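Local coordinates for 336aa long hypothetical dTDP-glucose 4,6-dehydratase (Pyrococcus horikoshii, PDB 2HUN), which binds NAD(+) in a Rossmann-type domain and probably acts as a dTDP-glucose 4,6-dehydratase, at residues A[180-185]-A[217-222]. Residues are numbered along the deposited sequence; the frame is centred on the assembly and turned at random.
Sequences NNYGPY and WLYVED. With NAD (nicotinamide-adenine-dinucleotide), chain C.
Tyr182 swings its ring across the backbone of Trp217 to Tyr219. With CG between its own N and carbonyl carbon (chi1 70°), it sets one face over CA of Tyr219, 4.0 Å from the ring centroid. Tyr219 turns an edge toward that face in an offset edge-to-face pair, planes at 64°, and carries its hydroxyl to CD of Pro184. The edge of the Tyr182 ring runs along Trp217 C and Leu218 N, while CE1 packs on CB of Trp217, and a water links its OH to Trp217 O. An alanine in place of Tyr182 would probably open a gap between Trp217 and Tyr219 and leave that water without its hydroxyl partner. At the start of the pair, CB of Asn180 sits over the six-membered ring of Trp217, 4.0 Å from the centroid. A parallel ladder joins the backbones: Leu218 N to Asn180 O, a more bent bond from Tyr182 N to Leu218 O (3.3 Å), and Val220 N to Tyr182 O, which ties the first turn of helix 220-233 to the strand end. Asn181 and Leu218 point together to the cofactor side; His223 holds Asn181 OD1, while Asn181 N donates to NAD O7N at 2.7 Å. Strand 172-182 thus ends by offering an amide to the nicotinamide carboxamide, consistent with the NAD-binding Rossmann fold of its assigned sugar-nucleotide dehydratase family.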
loop_
_atom_site.group_PDB
_atom_site.type_symbol
_atom_site.label_atom_id
_atom_site.label_comp_id
_atom_site.label_asym_id
_atom_site.label_seq_id
_atom_site.Cartn_x
_atom_site.Cartn_y
_atom_site.Cartn_z
ATOM N N ASN A 180 -8.087 5.909 -17.607
ATOM C CA ASN A 180 -8.424 7.320 -17.762
ATOM C C ASN A 180 -9.885 7.599 -18.100
ATOM O O ASN A 180 -10.405 7.088 -19.088
ATOM C CB ASN A 180 -7.530 7.934 -18.832
ATOM C CG ASN A 180 -6.068 7.703 -18.556
ATOM O OD1 ASN A 180 -5.496 8.284 -17.632
ATOM N ND2 ASN A 180 -5.451 6.827 -19.348
ATOM N N ASN A 181 -10.540 8.408 -17.268
ATOM C CA ASN A 181 -11.937 8.777 -17.503
ATOM C C ASN A 181 -12.021 10.062 -18.325
ATOM O O ASN A 181 -11.138 10.919 -18.252
ATOM C CB ASN A 181 -12.682 9.025 -16.185
ATOM C CG ASN A 181 -13.111 7.747 -15.489
ATOM O OD1 ASN A 181 -14.242 7.646 -15.008
ATOM N ND2 ASN A 181 -12.208 6.771 -15.414
ATOM N N TYR A 182 -13.097 10.186 -19.094
ATOM C CA TYR A 182 -13.357 11.372 -19.902
ATOM C C TYR A 182 -14.869 11.491 -20.041
ATOM O O TYR A 182 -15.590 10.492 -19.961
ATOM C CB TYR A 182 -12.685 11.261 -21.279
ATOM C CG TYR A 182 -13.296 10.247 -22.220
ATOM C CD1 TYR A 182 -12.913 8.908 -22.176
ATOM C CD2 TYR A 182 -14.252 10.628 -23.159
ATOM C CE1 TYR A 182 -13.469 7.967 -23.054
ATOM C CE2 TYR A 182 -14.812 9.700 -24.037
ATOM C CZ TYR A 182 -14.416 8.375 -23.980
ATOM O OH TYR A 182 -14.960 7.461 -24.854
ATOM N N GLY A 183 -15.350 12.716 -20.223
ATOM C CA GLY A 183 -16.775 12.938 -20.350
ATOM C C GLY A 183 -17.175 14.235 -19.673
ATOM O O GLY A 183 -16.310 15.057 -19.349
ATOM N N PRO A 184 -18.479 14.442 -19.426
ATOM C CA PRO A 184 -18.984 15.661 -18.783
ATOM C C PRO A 184 -18.318 15.993 -17.452
ATOM O O PRO A 184 -17.942 15.102 -16.687
ATOM C CB PRO A 184 -20.474 15.368 -18.612
ATOM C CG PRO A 184 -20.772 14.445 -19.775
ATOM C CD PRO A 184 -19.584 13.522 -19.757
ATOM N N TYR A 185 -18.165 17.285 -17.189
ATOM C CA TYR A 185 -17.590 17.761 -15.937
ATOM C C TYR A 185 -16.097 17.547 -15.687
ATOM O O TYR A 185 -15.638 17.688 -14.553
ATOM C CB TYR A 185 -18.387 17.183 -14.767
ATOM C CG TYR A 185 -19.858 17.534 -14.813
ATOM C CD1 TYR A 185 -20.302 18.821 -14.489
ATOM C CD2 TYR A 185 -20.810 16.587 -15.199
ATOM C CE1 TYR A 185 -21.659 19.155 -14.546
ATOM C CE2 TYR A 185 -22.167 16.908 -15.263
ATOM C CZ TYR A 185 -22.584 18.193 -14.933
ATOM O OH TYR A 185 -23.927 18.501 -14.974
ATOM N N TRP A 217 -8.807 4.755 -22.622
ATOM C CA TRP A 217 -9.807 5.776 -22.352
ATOM C C TRP A 217 -11.152 5.143 -22.065
ATOM O O TRP A 217 -11.665 4.344 -22.854
ATOM C CB TRP A 217 -9.893 6.757 -23.524
ATOM C CG TRP A 217 -8.617 7.528 -23.687
ATOM C CD1 TRP A 217 -7.566 7.220 -24.505
ATOM C CD2 TRP A 217 -8.207 8.671 -22.923
ATOM N NE1 TRP A 217 -6.526 8.093 -24.293
ATOM C CE2 TRP A 217 -6.894 8.995 -23.328
ATOM C CE3 TRP A 217 -8.821 9.448 -21.931
ATOM C CZ2 TRP A 217 -6.183 10.067 -22.775
ATOM C CZ3 TRP A 217 -8.111 10.514 -21.381
ATOM C CH2 TRP A 217 -6.807 10.810 -21.808
ATOM N N LEU A 218 -11.712 5.496 -20.913
ATOM C CA LEU A 218 -12.997 4.964 -20.477
ATOM C C LEU A 218 -14.021 6.079 -20.280
ATOM O O LEU A 218 -13.802 6.985 -19.472
ATOM C CB LEU A 218 -12.794 4.205 -19.160
ATOM C CG LEU A 218 -13.991 3.610 -18.416
ATOM C CD1 LEU A 218 -14.560 2.451 -19.207
ATOM C CD2 LEU A 218 -13.539 3.139 -17.042
ATOM N N TYR A 219 -15.138 6.015 -21.004
ATOM C CA TYR A 219 -16.178 7.036 -20.851
ATOM C C TYR A 219 -16.640 7.003 -19.395
ATOM O O TYR A 219 -16.944 5.937 -18.863
ATOM C CB TYR A 219 -17.360 6.767 -21.785
ATOM C CG TYR A 219 -18.377 7.895 -21.792
ATOM C CD1 TYR A 219 -17.993 9.201 -22.102
ATOM C CD2 TYR A 219 -19.712 7.665 -21.446
ATOM C CE1 TYR A 219 -18.908 10.252 -22.062
ATOM C CE2 TYR A 219 -20.634 8.709 -21.403
ATOM C CZ TYR A 219 -20.223 10.002 -21.709
ATOM O OH TYR A 219 -21.115 11.043 -21.630
ATOM N N VAL A 220 -16.687 8.164 -18.750
ATOM C CA VAL A 220 -17.060 8.227 -17.342
ATOM C C VAL A 220 -18.354 7.500 -16.979
ATOM O O VAL A 220 -18.413 6.826 -15.950
ATOM C CB VAL A 220 -17.131 9.698 -16.839
ATOM C CG1 VAL A 220 -18.309 10.436 -17.486
ATOM C CG2 VAL A 220 -17.238 9.719 -15.318
ATOM N N GLU A 221 -19.390 7.609 -17.806
ATOM C CA GLU A 221 -20.637 6.918 -17.477
ATOM C C GLU A 221 -20.420 5.399 -17.398
ATOM O O GLU A 221 -21.058 4.717 -16.585
ATOM C CB GLU A 221 -21.740 7.230 -18.497
ATOM C CG GLU A 221 -23.132 6.803 -18.027
ATOM C CD GLU A 221 -24.182 6.903 -19.118
ATOM O OE1 GLU A 221 -24.290 7.976 -19.745
ATOM O OE2 GLU A 221 -24.903 5.910 -19.352
ATOM N N ASP A 222 -19.526 4.874 -18.239
ATOM C CA ASP A 222 -19.227 3.443 -18.230
ATOM C C ASP A 222 -18.501 3.071 -16.940
ATOM O O ASP A 222 -18.694 1.980 -16.405
ATOM C CB ASP A 222 -18.366 3.052 -19.435
ATOM C CG ASP A 222 -19.194 2.648 -20.636
ATOM O OD1 ASP A 222 -20.281 2.060 -20.441
ATOM O OD2 ASP A 222 -18.752 2.900 -21.776
HETATM P PA NAD C . -11.230 15.147 -8.787
HETATM O O1A NAD C . -9.923 15.744 -8.472
HETATM O O2A NAD C . -12.054 15.721 -9.888
HETATM O O5B NAD C . -12.115 15.215 -7.452
HETATM C C5B NAD C . -11.685 14.686 -6.188
HETATM C C4B NAD C . -12.793 15.108 -5.214
HETATM O O4B NAD C . -12.521 14.594 -3.895
HETATM C C3B NAD C . -12.871 16.656 -5.087
HETATM O O3B NAD C . -14.239 17.094 -5.158
HETATM C C2B NAD C . -12.163 16.931 -3.748
HETATM O O2B NAD C . -12.537 18.127 -3.064
HETATM C C1B NAD C . -12.482 15.663 -2.954
HETATM N N9A NAD C . -11.488 15.339 -1.907
HETATM C C8A NAD C . -10.155 15.198 -2.034
HETATM N N7A NAD C . -9.629 14.903 -0.846
HETATM C C5A NAD C . -10.610 14.852 0.050
HETATM C C6A NAD C . -10.682 14.596 1.447
HETATM N N6A NAD C . -9.619 14.330 2.194
HETATM N N1A NAD C . -11.964 14.639 2.046
HETATM C C2A NAD C . -13.101 14.927 1.276
HETATM N N3A NAD C . -13.031 15.170 -0.040
HETATM C C4A NAD C . -11.809 15.130 -0.631
HETATM O O3 NAD C . -10.867 13.678 -9.277
HETATM P PN NAD C . -11.659 12.430 -9.844
HETATM O O1N NAD C . -11.009 12.232 -11.172
HETATM O O2N NAD C . -13.116 12.668 -9.895
HETATM O O5D NAD C . -11.183 11.188 -8.926
HETATM C C5D NAD C . -12.075 10.346 -8.189
HETATM C C4D NAD C . -11.331 9.041 -7.808
HETATM O O4D NAD C . -11.113 8.221 -8.968
HETATM C C3D NAD C . -9.969 9.307 -7.154
HETATM O O3D NAD C . -9.824 8.410 -6.022
HETATM C C2D NAD C . -8.956 8.985 -8.287
HETATM O O2D NAD C . -7.723 8.524 -7.726
HETATM C C1D NAD C . -9.707 7.927 -9.079
HETATM N N1N NAD C . -9.349 7.843 -10.510
HETATM C C2N NAD C . -9.649 8.892 -11.442
HETATM C C3N NAD C . -9.285 8.728 -12.790
HETATM C C7N NAD C . -9.587 9.811 -13.851
HETATM O O7N NAD C . -9.406 9.541 -15.045
HETATM N N7N NAD C . -10.048 10.995 -13.466
HETATM C C4N NAD C . -8.629 7.543 -13.213
HETATM C C5N NAD C . -8.340 6.524 -12.281
HETATM C C6N NAD C . -8.695 6.660 -10.929
HETATM O O HOH W 1 -14.108 4.750 -24.525
#